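Local structure of galactose-binding lectin (Arachis hypogaea, 2DVA) at residues 49-54 and 199-204. The protein is a homotetrameric legume lectin that recognises D-galactose and carries calcium and manganese ions. Numbering follows the deposited sequence.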
loop_
_atom_site.group_PDB
_atom_site.type_symbol
_atom_site.label_atom_id
_atom_site.label_comp_id
_atom_site.label_asym_id
_atom_site.label_seq_id
_atom_site.Cartn_x
_atom_site.Cartn_y
_atom_site.Cartn_z
ATOM N N ALA A 49 -0.927 2.677 -18.883
ATOM C CA ALA A 49 0.230 2.794 -19.768
ATOM C C ALA A 49 1.263 1.670 -19.735
ATOM O O ALA A 49 1.758 1.259 -20.780
ATOM C CB ALA A 49 0.926 4.133 -19.526
ATOM N N MET A 50 1.591 1.182 -18.544
ATOM C CA MET A 50 2.590 0.126 -18.395
ATOM C C MET A 50 2.107 -1.259 -18.822
ATOM O O MET A 50 1.023 -1.701 -18.438
ATOM C CB MET A 50 3.061 0.046 -16.938
ATOM C CG MET A 50 4.056 -1.082 -16.650
ATOM S SD MET A 50 3.938 -1.781 -14.950
ATOM C CE MET A 50 4.631 -0.425 -13.980
ATOM N N PRO A 51 2.897 -1.956 -19.648
ATOM C CA PRO A 51 2.445 -3.288 -20.043
ATOM C C PRO A 51 2.641 -4.212 -18.843
ATOM O O PRO A 51 3.612 -4.067 -18.095
ATOM C CB PRO A 51 3.358 -3.631 -21.220
ATOM C CG PRO A 51 4.600 -2.860 -20.931
ATOM C CD PRO A 51 4.064 -1.537 -20.443
ATOM N N VAL A 52 1.710 -5.139 -18.643
ATOM C CA VAL A 52 1.800 -6.064 -17.523
ATOM C C VAL A 52 2.135 -7.469 -18.001
ATOM O O VAL A 52 1.513 -8.002 -18.918
ATOM C CB VAL A 52 0.484 -6.101 -16.718
ATOM C CG1 VAL A 52 0.641 -7.009 -15.508
ATOM C CG2 VAL A 52 0.109 -4.695 -16.271
ATOM N N ARG A 53 3.143 -8.056 -17.373
ATOM C CA ARG A 53 3.594 -9.397 -17.699
ATOM C C ARG A 53 2.733 -10.364 -16.895
ATOM O O ARG A 53 3.036 -10.640 -15.736
ATOM C CB ARG A 53 5.062 -9.518 -17.301
ATOM C CG ARG A 53 5.692 -10.877 -17.475
ATOM C CD ARG A 53 6.974 -10.877 -16.678
ATOM N NE ARG A 53 7.850 -11.993 -16.984
ATOM C CZ ARG A 53 9.035 -12.162 -16.414
ATOM N NH1 ARG A 53 9.460 -11.282 -15.515
ATOM N NH2 ARG A 53 9.795 -13.200 -16.741
ATOM N N ILE A 54 1.664 -10.874 -17.504
ATOM C CA ILE A 54 0.759 -11.781 -16.806
ATOM C C ILE A 54 1.224 -13.229 -16.698
ATOM O O ILE A 54 0.721 -13.978 -15.863
ATOM C CB ILE A 54 -0.666 -11.744 -17.417
ATOM C CG1 ILE A 54 -0.597 -11.953 -18.930
ATOM C CG2 ILE A 54 -1.337 -10.427 -17.063
ATOM C CD1 ILE A 54 -1.951 -11.932 -19.620
ATOM N N PRO A 199 -0.920 -12.915 -24.856
ATOM C CA PRO A 199 0.542 -13.000 -24.891
ATOM C C PRO A 199 1.065 -12.732 -23.475
ATOM O O PRO A 199 0.286 -12.390 -22.575
ATOM C CB PRO A 199 0.923 -11.907 -25.890
ATOM C CG PRO A 199 -0.147 -10.885 -25.685
ATOM C CD PRO A 199 -1.396 -11.732 -25.597
ATOM N N GLU A 200 2.369 -12.889 -23.274
ATOM C CA GLU A 200 2.969 -12.665 -21.961
ATOM C C GLU A 200 2.812 -11.230 -21.460
ATOM O O GLU A 200 2.607 -11.005 -20.267
ATOM C CB GLU A 200 4.449 -13.037 -22.000
ATOM C CG GLU A 200 4.685 -14.490 -22.336
ATOM C CD GLU A 200 6.103 -14.755 -22.780
ATOM O OE1 GLU A 200 7.014 -14.720 -21.925
ATOM O OE2 GLU A 200 6.301 -14.988 -23.993
ATOM N N ARG A 201 2.924 -10.260 -22.359
ATOM C CA ARG A 201 2.772 -8.867 -21.963
ATOM C C ARG A 201 1.452 -8.342 -22.504
ATOM O O ARG A 201 1.156 -8.484 -23.688
ATOM C CB ARG A 201 3.935 -8.022 -22.490
ATOM C CG ARG A 201 5.270 -8.756 -22.479
ATOM C CD ARG A 201 6.435 -7.833 -22.198
ATOM N NE ARG A 201 6.305 -6.541 -22.862
ATOM C CZ ARG A 201 7.180 -5.549 -22.724
ATOM N NH1 ARG A 201 8.250 -5.711 -21.952
ATOM N NH2 ARG A 201 6.978 -4.392 -23.342
ATOM N N VAL A 202 0.662 -7.732 -21.625
ATOM C CA VAL A 202 -0.643 -7.203 -21.997
ATOM C C VAL A 202 -0.901 -5.854 -21.349
ATOM O O VAL A 202 -0.097 -5.360 -20.565
ATOM C CB VAL A 202 -1.780 -8.146 -21.530
ATOM C CG1 VAL A 202 -1.596 -9.535 -22.114
ATOM C CG2 VAL A 202 -1.792 -8.214 -20.002
ATOM N N LYS A 203 -2.035 -5.259 -21.691
ATOM C CA LYS A 203 -2.438 -3.996 -21.092
ATOM C C LYS A 203 -3.873 -4.137 -20.609
ATOM O O LYS A 203 -4.690 -4.824 -21.236
ATOM C CB LYS A 203 -2.311 -2.836 -22.087
ATOM C CG LYS A 203 -0.927 -2.212 -22.076
ATOM C CD LYS A 203 -0.840 -0.969 -22.938
ATOM C CE LYS A 203 0.601 -0.483 -23.000
ATOM N NZ LYS A 203 0.771 0.714 -23.867
ATOM N N PHE A 204 -4.160 -3.514 -19.471
ATOM C CA PHE A 204 -5.493 -3.545 -18.882
ATOM C C PHE A 204 -6.134 -2.177 -19.083
ATOM O O PHE A 204 -5.439 -1.158 -19.078
ATOM C CB PHE A 204 -5.418 -3.833 -17.379
ATOM C CG PHE A 204 -4.987 -5.235 -17.036
ATOM C CD1 PHE A 204 -3.650 -5.608 -17.109
ATOM C CD2 PHE A 204 -5.922 -6.177 -16.615
ATOM C CE1 PHE A 204 -3.247 -6.906 -16.765
ATOM C CE2 PHE A 204 -5.528 -7.477 -16.269
ATOM C CZ PHE A 204 -4.187 -7.837 -16.345
HETATM O O HOH W 1 7.454 -12.842 -19.807
#
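Ile54 reaches across to the neighbouring strand with both of its branches. Its CD1 presses on CG1 of Val202 at 3.5 Å, closer than two methyls normally settle, while CG2 lies against Val202 CG2 and meets CZ of Phe204 at 3.9 Å. A chi1 of 52° tucks CG1 of Ile54 in between N and C of its own backbone, and from there the terminal methyl runs on toward Val202 and the carbonyl oxygen of Pro199. The Phe204 ring is met at its edge by Ile54 CG2 and also by Val52, whose CB is 3.8 Å from CE1; Phe65 packs edge-to-face with the same ring, and Trp223 touches it, so this side is buried between sheets. Val52 and Val202 form an antiparallel hydrogen-bonded pair: Val52 N donates to Val202 O at 2.6 Å, and Val202 N returns a bond to Val52 O. A third bond, Ile54 N to Glu200 O, is more bent, 131° at the hydrogen.

On the other face Pro51 and Arg201 run alongside each other, Pro51 CG over one face of the guanidinium, 3.7 Å from NH2; that group salt-bridges Glu92, and Pro16 of a second subunit packs on both residues. Lys203 extends past Pro51 to a short carbon-oxygen contact, CE to Ala49 O at 3.0 Å, while NZ bonds Asn19 OD1. One water joins Arg53 NE to Glu200 OE1; Arg53 NH1 salt-bridges Glu2, and OE1 also bonds Ser57. Strands 43-53 and 201-209 are thus neighbours in the seven-stranded antiparallel sheet of the legume lectin jelly roll, packed here against strand 217-229 of the other sheet.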